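Local coordinates for TIR protein (Paracoccus denitrificans PD1222, PDB 3H16) that is of unknown function but belongs to the TIR-domain family, small alpha/beta proteins with a parallel sheet flanked by helices, at residues 26-29 with 30-33; 79-83 with 84-88; 89-92 with 93-96; 147-150 with 151-154. All coordinates share one frame; numbering follows the deposited sequence.

How the interactions relate
Interactions 1 and 2 sit side by side, their centres 8 Å apart, at the ends of the neighbouring strands 21-28 and 74-81. Two bonds join them: D31 OD2 to S82 OG at 2.6 Å, probably a hydrogen bond, and a salt bridge from E30 OE1 to K88 NZ at 2.8 Å. Interaction 3 follows interaction 2 along the chain and is tied to it by a probable hydrogen bond between F85 O and W90 NE1 at 2.9 Å. Interaction 4, in the last helix, is across the chain's centre, its centre 23 to 28 Å from theirs. In the assembly it meets 89-92 of the second subunit, where D147 OD1 accepts a hydrogen bond from that subunit's Q92 N.

Interaction 1 (26-29 with 30-33)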
loop_
_atom_site.group_PDB
_atom_site.type_symbol
_atom_site.label_atom_id
_atom_site.label_comp_id
_atom_site.label_asym_id
_atom_site.label_seq_id
_atom_site.Cartn_x
_atom_site.Cartn_y
_atom_site.Cartn_z
ATOM N N SER B 26 8.811 -2.511 -16.849
ATOM C CA SER B 26 8.615 -3.746 -17.611
ATOM C C SER B 26 7.247 -3.653 -18.298
ATOM O O SER B 26 6.251 -3.279 -17.668
ATOM C CB SER B 26 8.647 -4.954 -16.673
ATOM O OG SER B 26 8.512 -6.166 -17.391
ATOM N N HIS B 27 7.188 -4.000 -19.578
ATOM C CA HIS B 27 5.941 -3.899 -20.321
ATOM C C HIS B 27 6.014 -4.668 -21.632
ATOM O O HIS B 27 7.107 -4.945 -22.143
ATOM C CB HIS B 27 5.672 -2.435 -20.665
ATOM C CG HIS B 27 6.684 -1.850 -21.607
ATOM N ND1 HIS B 27 7.947 -1.472 -21.203
ATOM C CD2 HIS B 27 6.644 -1.651 -22.946
ATOM C CE1 HIS B 27 8.639 -1.065 -22.252
ATOM N NE2 HIS B 27 7.870 -1.164 -23.322
ATOM N N ALA B 28 4.844 -4.985 -22.182
ATOM C CA ALA B 28 4.740 -5.686 -23.463
ATOM C C ALA B 28 4.973 -4.633 -24.557
ATOM O O ALA B 28 4.410 -3.538 -24.497
ATOM C CB ALA B 28 3.341 -6.310 -23.603
ATOM N N TRP B 29 5.789 -4.956 -25.556
ATOM C CA TRP B 29 6.099 -3.981 -26.601
ATOM C C TRP B 29 4.903 -3.181 -27.110
ATOM O O TRP B 29 5.002 -1.974 -27.340
ATOM C CB TRP B 29 6.817 -4.650 -27.783
ATOM C CG TRP B 29 5.935 -5.401 -28.721
ATOM C CD1 TRP B 29 5.679 -6.744 -28.714
ATOM C CD2 TRP B 29 5.210 -4.858 -29.832
ATOM N NE1 TRP B 29 4.842 -7.071 -29.754
ATOM C CE2 TRP B 29 4.538 -5.935 -30.457
ATOM C CE3 TRP B 29 5.063 -3.568 -30.363
ATOM C CZ2 TRP B 29 3.732 -5.760 -31.587
ATOM C CZ3 TRP B 29 4.259 -3.395 -31.489
ATOM C CH2 TRP B 29 3.606 -4.486 -32.086
ATOM N N GLU B 30 3.772 -3.848 -27.277
ATOM C CA GLU B 30 2.572 -3.188 -27.761
ATOM C C GLU B 30 2.150 -1.994 -26.905
ATOM O O GLU B 30 1.487 -1.088 -27.394
ATOM C CB GLU B 30 1.426 -4.202 -27.844
ATOM C CG GLU B 30 1.747 -5.413 -28.721
ATOM C CD GLU B 30 2.200 -6.625 -27.923
ATOM O OE1 GLU B 30 3.020 -6.476 -26.993
ATOM O OE2 GLU B 30 1.737 -7.740 -28.235
ATOM N N ASP B 31 2.532 -1.984 -25.630
ATOM C CA ASP B 31 2.155 -0.879 -24.754
ATOM C C ASP B 31 3.195 0.227 -24.649
ATOM O O ASP B 31 2.947 1.228 -23.982
ATOM C CB ASP B 31 1.829 -1.377 -23.341
ATOM C CG ASP B 31 0.584 -2.235 -23.303
ATOM O OD1 ASP B 31 -0.419 -1.872 -23.960
ATOM O OD2 ASP B 31 0.598 -3.272 -22.610
ATOM N N LYS B 32 4.348 0.059 -25.295
ATOM C CA LYS B 32 5.388 1.085 -25.236
ATOM C C LYS B 32 4.927 2.389 -25.861
ATOM O O LYS B 32 4.925 3.440 -25.215
ATOM C CB LYS B 32 6.670 0.643 -25.949
ATOM C CG LYS B 32 7.700 1.772 -26.037
ATOM C CD LYS B 32 8.950 1.392 -26.816
ATOM C CE LYS B 32 9.981 0.694 -25.942
ATOM N NZ LYS B 32 11.264 0.447 -26.663
ATOM N N ALA B 33 4.544 2.306 -27.127
ATOM C CA ALA B 33 4.096 3.464 -27.879
ATOM C C ALA B 33 3.194 4.405 -27.097
ATOM O O ALA B 33 3.580 5.531 -26.799
ATOM C CB ALA B 33 3.383 3.007 -29.149
HETATM O O HOH W 1 2.419 -4.224 -20.768
#
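A28 and D31 meet where strand 21-28 turns into helix 32-45, in the beta-alpha-beta unit that strand 50-57 completes in the TIR fold. The inner side of this turn is tight. D31 N binds A28 O at 2.7 Å, and one residue further on K32 N reaches W29 O at 3.0 Å, so that two overlapping turns lead the chain into its helix. One water accepts from A28 N (2.9 Å) and donates to D31 OD2 (2.8 Å); a short acidic side chain suits the place, since OD2 can accept from the water and also bond S82 OG. The A28 methyl is small enough for E30 OE1 to come within 3.4 Å of CB while H84 and F85 press on it too. H27 has its ring set between its own N and carbonyl carbon (chi1 65°), which brings NE2 3.4 Å from K32 CB; its ND1 is held by I25 O, and K32 NZ goes on to a salt bridge with D53.

The outer side faces solvent: W29 is exposed, and its indole is covered on one face by E30, whose carboxylate lies stacked, only 4° from parallel to the ring, while OE1 is drawn to K88. A bend at chi2 (98°) lays the glutamate chain across the indole, and E30 CG makes a CH-pi contact 3.6 Å from the centroid of the W29 six-membered ring.

Interaction 2 (79-83 with 84-88); sequences VVLST and HFFKK
S82 and F85 join the end of strand 74-81 to the short helix 83-86, with S82 as the N-cap. With chi1 at 70°, S82 OG turns back toward the first turn and accepts a weak capping bond from F85 N at 3.4 Å, while D31 also binds this hydroxyl. S82 O takes F86 N at 2.9 Å, and F85 N more weakly. K87 N meets T83 O at 2.7 Å. Further round, K88 NZ bonds H84 O at 2.8 Å as well as its salt-bridge partner E30, so two acceptors hold the ammonium group.

The apolar contacts centre on F85. Its ring, with CG anti to the backbone N (chi1 174°), lies back against V79 and L81 of the strand: L81 CD2 is 3.7 Å from F85 CE1, and V79 CG2, crossing at about a right angle, 3.9 Å from F85 CE2. Branched V79 and L81 also lean on strand 109-113 and so fill the core around this ring. T83 and K87 lie side by side, pointing the same way, with T83 CG2 3.5 Å from K87 CE, and T83 OG1 bonds E120.

One contact is mixed in kind: S82 O stands 3.2 Å above the plane of the F86 ring, offset toward its rim. The F86 ring also stacks with that of F124.

At this cap the carbonyl takes F86 N firmly, and F85 N is shared weakly between carbonyl and hydroxyl; the helix start thus rests mainly on the S82 carbonyl, while the hydroxyl also ties it to D31.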
loop_
_atom_site.group_PDB
_atom_site.type_symbol
_atom_site.label_atom_id
_atom_site.label_comp_id
_atom_site.label_asym_id
_atom_site.label_seq_id
_atom_site.Cartn_x
_atom_site.Cartn_y
_atom_site.Cartn_z
ATOM N N VAL B 79 5.674 -2.951 -13.456
ATOM C CA VAL B 79 5.297 -3.875 -14.509
ATOM C C VAL B 79 3.872 -3.510 -14.925
ATOM O O VAL B 79 2.968 -3.424 -14.090
ATOM C CB VAL B 79 5.397 -5.362 -14.053
ATOM C CG1 VAL B 79 4.378 -5.671 -12.974
ATOM C CG2 VAL B 79 5.186 -6.272 -15.234
ATOM N N VAL B 80 3.684 -3.232 -16.211
ATOM C CA VAL B 80 2.359 -2.884 -16.708
ATOM C C VAL B 80 1.588 -4.165 -16.988
ATOM O O VAL B 80 1.934 -4.925 -17.901
ATOM C CB VAL B 80 2.434 -2.051 -17.998
ATOM C CG1 VAL B 80 1.029 -1.765 -18.521
ATOM C CG2 VAL B 80 3.158 -0.752 -17.721
ATOM N N LEU B 81 0.557 -4.417 -16.184
ATOM C CA LEU B 81 -0.248 -5.615 -16.370
ATOM C C LEU B 81 -1.452 -5.324 -17.252
ATOM O O LEU B 81 -2.449 -4.776 -16.800
ATOM C CB LEU B 81 -0.706 -6.179 -15.019
ATOM C CG LEU B 81 0.384 -6.673 -14.061
ATOM C CD1 LEU B 81 -0.266 -7.326 -12.854
ATOM C CD2 LEU B 81 1.286 -7.678 -14.760
ATOM N N SER B 82 -1.347 -5.691 -18.523
ATOM C CA SER B 82 -2.432 -5.483 -19.477
ATOM C C SER B 82 -2.678 -6.758 -20.279
ATOM O O SER B 82 -1.919 -7.728 -20.188
ATOM C CB SER B 82 -2.060 -4.376 -20.448
ATOM O OG SER B 82 -1.021 -4.832 -21.299
ATOM N N THR B 83 -3.734 -6.741 -21.083
ATOM C CA THR B 83 -4.064 -7.882 -21.920
ATOM C C THR B 83 -2.855 -8.269 -22.763
ATOM O O THR B 83 -2.565 -9.454 -22.915
ATOM C CB THR B 83 -5.225 -7.557 -22.862
ATOM O OG1 THR B 83 -6.382 -7.242 -22.084
ATOM C CG2 THR B 83 -5.535 -8.742 -23.765
ATOM N N HIS B 84 -2.171 -7.264 -23.315
ATOM C CA HIS B 84 -0.979 -7.466 -24.149
ATOM C C HIS B 84 0.125 -8.194 -23.415
ATOM O O HIS B 84 0.814 -9.035 -23.988
ATOM C CB HIS B 84 -0.412 -6.128 -24.631
ATOM C CG HIS B 84 -1.279 -5.426 -25.621
ATOM N ND1 HIS B 84 -1.604 -5.975 -26.843
ATOM C CD2 HIS B 84 -1.886 -4.218 -25.576
ATOM C CE1 HIS B 84 -2.374 -5.136 -27.509
ATOM N NE2 HIS B 84 -2.561 -4.062 -26.762
ATOM N N PHE B 85 0.312 -7.851 -22.146
ATOM C CA PHE B 85 1.348 -8.505 -21.369
ATOM C C PHE B 85 0.870 -9.908 -21.012
ATOM O O PHE B 85 1.680 -10.822 -20.823
ATOM C CB PHE B 85 1.659 -7.683 -20.120
ATOM C CG PHE B 85 2.609 -8.349 -19.172
ATOM C CD1 PHE B 85 2.142 -9.230 -18.203
ATOM C CD2 PHE B 85 3.970 -8.071 -19.222
ATOM C CE1 PHE B 85 3.011 -9.818 -17.296
ATOM C CE2 PHE B 85 4.853 -8.655 -18.317
ATOM C CZ PHE B 85 4.371 -9.531 -17.349
ATOM N N PHE B 86 -0.447 -10.087 -20.933
ATOM C CA PHE B 86 -0.996 -11.401 -20.607
ATOM C C PHE B 86 -0.936 -12.358 -21.794
ATOM O O PHE B 86 -0.637 -13.543 -21.629
ATOM C CB PHE B 86 -2.450 -11.301 -20.133
ATOM C CG PHE B 86 -2.623 -10.567 -18.834
ATOM C CD1 PHE B 86 -1.574 -10.461 -17.929
ATOM C CD2 PHE B 86 -3.859 -10.028 -18.491
ATOM C CE1 PHE B 86 -1.754 -9.827 -16.692
ATOM C CE2 PHE B 86 -4.051 -9.397 -17.265
ATOM C CZ PHE B 86 -2.991 -9.299 -16.360
ATOM N N LYS B 87 -1.210 -11.845 -22.987
ATOM C CA LYS B 87 -1.198 -12.673 -24.176
ATOM C C LYS B 87 0.183 -13.119 -24.612
ATOM O O LYS B 87 0.336 -13.670 -25.696
ATOM C CB LYS B 87 -1.901 -11.954 -25.327
ATOM C CG LYS B 87 -3.395 -11.773 -25.088
ATOM C CD LYS B 87 -4.136 -11.401 -26.360
ATOM C CE LYS B 87 -5.634 -11.303 -26.113
ATOM N NZ LYS B 87 -6.367 -10.943 -27.356
ATOM N N LYS B 88 1.188 -12.894 -23.773
ATOM C CA LYS B 88 2.545 -13.314 -24.114
ATOM C C LYS B 88 2.788 -14.768 -23.695
ATOM O O LYS B 88 3.776 -15.380 -24.100
ATOM C CB LYS B 88 3.584 -12.405 -23.441
ATOM C CG LYS B 88 3.660 -10.983 -23.988
ATOM C CD LYS B 88 4.268 -10.948 -25.375
ATOM C CE LYS B 88 4.231 -9.558 -25.956
ATOM N NZ LYS B 88 2.846 -9.060 -25.929
#

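Interaction 3 (89-92 with 93-96); sequences EWPQ and KELD
Q92 O is gripped by two backbone amides of the following turn, L95 N at 2.9 Å and D96 N at 3.1 Å. The first comes from well above the carbonyl plane, the second nearly in line with the C=O bond. One residue earlier P91 O receives E94 N at 2.9 Å and, weakly, L95 N. These bonds wind the short, weakly bonded helix 92-95. P91, just before the helix, has no amide hydrogen that would need a partner here, which probably suits it, and its CD packs 3.6 Å from E94 CB, the two side chains lying alongside.

A side-chain bond spans the turn: Q92 NE2 donates to D96 OD1 at 2.9 Å, arriving from above the carboxylate plane, with amide and carboxylate turned 19° apart. The glutamine reaches it because its chain bends at chi2 (71°), curling over the helix.

On the inner side W90 lies across L95 at about a right angle, W90 CB 3.9 Å from L95 CD2, and E94 CG comes within 4.1 Å of W90 CE3. W90 NE1 reaches back to F85 O in helix 83-86, and its ring meets that of F85. L63 packs against W90, E94 and L95, R64 against D96, and E94 OE1 bonds S62 OG and R64 N at the start of helix 63-73.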
loop_
_atom_site.group_PDB
_atom_site.type_symbol
_atom_site.label_atom_id
_atom_site.label_comp_id
_atom_site.label_asym_id
_atom_site.label_seq_id
_atom_site.Cartn_x
_atom_site.Cartn_y
_atom_site.Cartn_z
ATOM N N GLU B 89 1.887 -15.314 -22.880
ATOM C CA GLU B 89 1.996 -16.696 -22.412
ATOM C C GLU B 89 3.279 -16.985 -21.631
ATOM O O GLU B 89 4.086 -17.815 -22.043
ATOM C CB GLU B 89 1.918 -17.670 -23.593
ATOM C CG GLU B 89 0.597 -17.685 -24.335
ATOM C CD GLU B 89 0.492 -18.863 -25.289
ATOM O OE1 GLU B 89 1.339 -18.974 -26.201
ATOM O OE2 GLU B 89 -0.434 -19.683 -25.122
ATOM N N TRP B 90 3.473 -16.311 -20.508
ATOM C CA TRP B 90 4.671 -16.553 -19.723
ATOM C C TRP B 90 4.436 -17.789 -18.877
ATOM O O TRP B 90 3.354 -17.957 -18.317
ATOM C CB TRP B 90 4.957 -15.385 -18.779
ATOM C CG TRP B 90 4.902 -14.031 -19.393
ATOM C CD1 TRP B 90 3.892 -13.121 -19.278
ATOM C CD2 TRP B 90 5.909 -13.415 -20.192
ATOM N NE1 TRP B 90 4.209 -11.973 -19.953
ATOM C CE2 TRP B 90 5.443 -12.125 -20.528
ATOM C CE3 TRP B 90 7.163 -13.826 -20.659
ATOM C CZ2 TRP B 90 6.186 -11.239 -21.309
ATOM C CZ3 TRP B 90 7.903 -12.945 -21.435
ATOM C CH2 TRP B 90 7.409 -11.662 -21.753
ATOM N N PRO B 91 5.439 -18.677 -18.776
ATOM C CA PRO B 91 5.295 -19.894 -17.966
ATOM C C PRO B 91 5.273 -19.456 -16.502
ATOM O O PRO B 91 5.736 -18.358 -16.181
ATOM C CB PRO B 91 6.559 -20.685 -18.294
ATOM C CG PRO B 91 6.948 -20.182 -19.663
ATOM C CD PRO B 91 6.688 -18.708 -19.552
ATOM N N GLN B 92 4.747 -20.292 -15.611
ATOM C CA GLN B 92 4.701 -19.920 -14.194
ATOM C C GLN B 92 6.093 -19.560 -13.661
ATOM O O GLN B 92 6.262 -18.578 -12.939
ATOM C CB GLN B 92 4.121 -21.066 -13.357
ATOM C CG GLN B 92 4.190 -20.833 -11.851
ATOM C CD GLN B 92 3.223 -19.769 -11.375
ATOM O OE1 GLN B 92 2.007 -19.934 -11.482
ATOM N NE2 GLN B 92 3.756 -18.671 -10.847
ATOM N N LYS B 93 7.084 -20.368 -14.025
ATOM C CA LYS B 93 8.454 -20.157 -13.580
ATOM C C LYS B 93 9.012 -18.803 -14.047
ATOM O O LYS B 93 10.023 -18.323 -13.530
ATOM C CB LYS B 93 9.334 -21.301 -14.097
ATOM C CG LYS B 93 10.667 -21.455 -13.380
ATOM C CD LYS B 93 11.435 -22.683 -13.873
ATOM C CE LYS B 93 10.694 -23.979 -13.563
ATOM N NZ LYS B 93 11.425 -25.174 -14.075
ATOM N N GLU B 94 8.350 -18.184 -15.016
ATOM C CA GLU B 94 8.811 -16.904 -15.532
ATOM C C GLU B 94 8.181 -15.758 -14.738
ATOM O O GLU B 94 8.714 -14.650 -14.695
ATOM C CB GLU B 94 8.444 -16.786 -17.013
ATOM C CG GLU B 94 9.316 -15.829 -17.802
ATOM C CD GLU B 94 10.726 -16.353 -17.987
ATOM O OE1 GLU B 94 11.572 -15.610 -18.528
ATOM O OE2 GLU B 94 10.989 -17.509 -17.595
ATOM N N LEU B 95 7.044 -16.038 -14.109
ATOM C CA LEU B 95 6.338 -15.045 -13.323
ATOM C C LEU B 95 6.852 -14.954 -11.897
ATOM O O LEU B 95 6.843 -13.879 -11.306
ATOM C CB LEU B 95 4.844 -15.369 -13.299
ATOM C CG LEU B 95 4.169 -15.235 -14.664
ATOM C CD1 LEU B 95 2.660 -15.374 -14.529
ATOM C CD2 LEU B 95 4.527 -13.864 -15.258
ATOM N N ASP B 96 7.315 -16.082 -11.359
ATOM C CA ASP B 96 7.808 -16.168 -9.980
ATOM C C ASP B 96 8.693 -15.037 -9.441
ATOM O O ASP B 96 8.557 -14.645 -8.279
ATOM C CB ASP B 96 8.526 -17.510 -9.754
ATOM C CG ASP B 96 7.573 -18.709 -9.796
ATOM O OD1 ASP B 96 6.367 -18.537 -9.500
ATOM O OD2 ASP B 96 8.040 -19.827 -10.108
#

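Interaction 4 (147-150 with 151-154); sequences DLMA and IIRD
D154 N bonds A150 O at 2.8 Å, the last rung of a ladder that runs from residue to fourth residue along the end of helix 141-153. Before it come I151 N to D147 O and I152 N to L148 O, both at 2.9 Å, and R153 N to M149 O at 3.0 Å. These are regular alpha-helical bonds.

The buried D147 carboxylate is held from both sides of the chain boundary: OD2 by K139 of its own chain in a salt bridge, OD1 by the backbone N of Q92 of the second subunit. The small A150 lets K93 of that subunit pack close, and on its own helix A150 CB lies 3.6 Å from D154 OD2.

The side chains sort by face. M149 bends at chi2 and chi3, so its chain curls back over the next turn and CE rests over one face of the R153 guanidinium, 3.5 Å from R153 NH2; the unbranched, flexible methionine chain can curl so that its terminal methyl lies over the flat cation. M149 SD runs alongside I152, 4.2 Å from I152 CD1. The isoleucines and L148 turn to the sheet, where I151 and L148 touch F134 and I152 leans on strands 21-28 and 74-81, their bulk packing between helix and sheet.

At the exposed end, D154 OD2 comes near both A150 O and D96 OD2 of the second subunit. Such a gathering of acceptors at a helix C-terminus would probably raise the carboxylate's affinity for a proton.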
loop_
_atom_site.group_PDB
_atom_site.type_symbol
_atom_site.label_atom_id
_atom_site.label_comp_id
_atom_site.label_asym_id
_atom_site.label_seq_id
_atom_site.Cartn_x
_atom_site.Cartn_y
_atom_site.Cartn_z
ATOM N N ASP B 147 1.910 8.663 -6.179
ATOM C CA ASP B 147 2.152 7.525 -5.294
ATOM C C ASP B 147 3.557 6.952 -5.505
ATOM O O ASP B 147 4.248 6.615 -4.541
ATOM C CB ASP B 147 1.119 6.413 -5.531
ATOM C CG ASP B 147 -0.296 6.831 -5.145
ATOM O OD1 ASP B 147 -0.452 7.491 -4.091
ATOM O OD2 ASP B 147 -1.250 6.491 -5.885
ATOM N N LEU B 148 3.975 6.842 -6.766
ATOM C CA LEU B 148 5.288 6.306 -7.087
ATOM C C LEU B 148 6.416 7.203 -6.576
ATOM O O LEU B 148 7.442 6.709 -6.108
ATOM C CB LEU B 148 5.414 6.099 -8.594
ATOM C CG LEU B 148 4.474 5.034 -9.164
ATOM C CD1 LEU B 148 4.471 5.116 -10.667
ATOM C CD2 LEU B 148 4.905 3.655 -8.704
ATOM N N MET B 149 6.228 8.516 -6.666
ATOM C CA MET B 149 7.231 9.456 -6.181
ATOM C C MET B 149 7.289 9.352 -4.663
ATOM O O MET B 149 8.352 9.485 -4.060
ATOM C CB MET B 149 6.886 10.890 -6.588
ATOM C CG MET B 149 7.004 11.163 -8.075
ATOM S SD MET B 149 8.595 10.636 -8.771
ATOM C CE MET B 149 9.699 11.801 -8.013
ATOM N N ALA B 150 6.135 9.113 -4.047
ATOM C CA ALA B 150 6.071 8.975 -2.604
ATOM C C ALA B 150 6.881 7.758 -2.194
ATOM O O ALA B 150 7.623 7.801 -1.213
ATOM C CB ALA B 150 4.650 8.807 -2.170
ATOM N N ILE B 151 6.728 6.674 -2.956
ATOM C CA ILE B 151 7.427 5.419 -2.700
ATOM C C ILE B 151 8.920 5.546 -2.973
ATOM O O ILE B 151 9.736 4.911 -2.308
ATOM C CB ILE B 151 6.838 4.275 -3.558
ATOM C CG1 ILE B 151 5.426 3.939 -3.071
ATOM C CG2 ILE B 151 7.713 3.035 -3.471
ATOM C CD1 ILE B 151 4.740 2.845 -3.868
ATOM N N ILE B 152 9.281 6.362 -3.953
ATOM C CA ILE B 152 10.686 6.568 -4.269
ATOM C C ILE B 152 11.367 7.326 -3.122
ATOM O O ILE B 152 12.479 6.985 -2.714
ATOM C CB ILE B 152 10.853 7.394 -5.565
ATOM C CG1 ILE B 152 10.707 6.492 -6.784
ATOM C CG2 ILE B 152 12.207 8.084 -5.583
ATOM C CD1 ILE B 152 10.947 7.224 -8.094
ATOM N N ARG B 153 10.684 8.348 -2.608
ATOM C CA ARG B 153 11.201 9.192 -1.530
ATOM C C ARG B 153 11.075 8.638 -0.108
ATOM O O ARG B 153 12.085 8.350 0.543
ATOM C CB ARG B 153 10.529 10.564 -1.605
ATOM C CG ARG B 153 10.817 11.283 -2.902
ATOM C CD ARG B 153 10.008 12.558 -3.053
ATOM N NE ARG B 153 10.354 13.246 -4.295
ATOM C CZ ARG B 153 9.589 14.151 -4.897
ATOM N NH1 ARG B 153 8.414 14.488 -4.374
ATOM N NH2 ARG B 153 9.998 14.716 -6.029
ATOM N N ASP B 154 9.840 8.509 0.372
ATOM C CA ASP B 154 9.569 8.008 1.721
ATOM C C ASP B 154 10.238 6.670 1.996
ATOM O O ASP B 154 10.902 6.548 3.048
ATOM C CB ASP B 154 8.064 7.857 1.948
ATOM C CG ASP B 154 7.280 9.058 1.467
ATOM O OD1 ASP B 154 7.841 10.177 1.461
ATOM O OD2 ASP B 154 6.099 8.883 1.107
#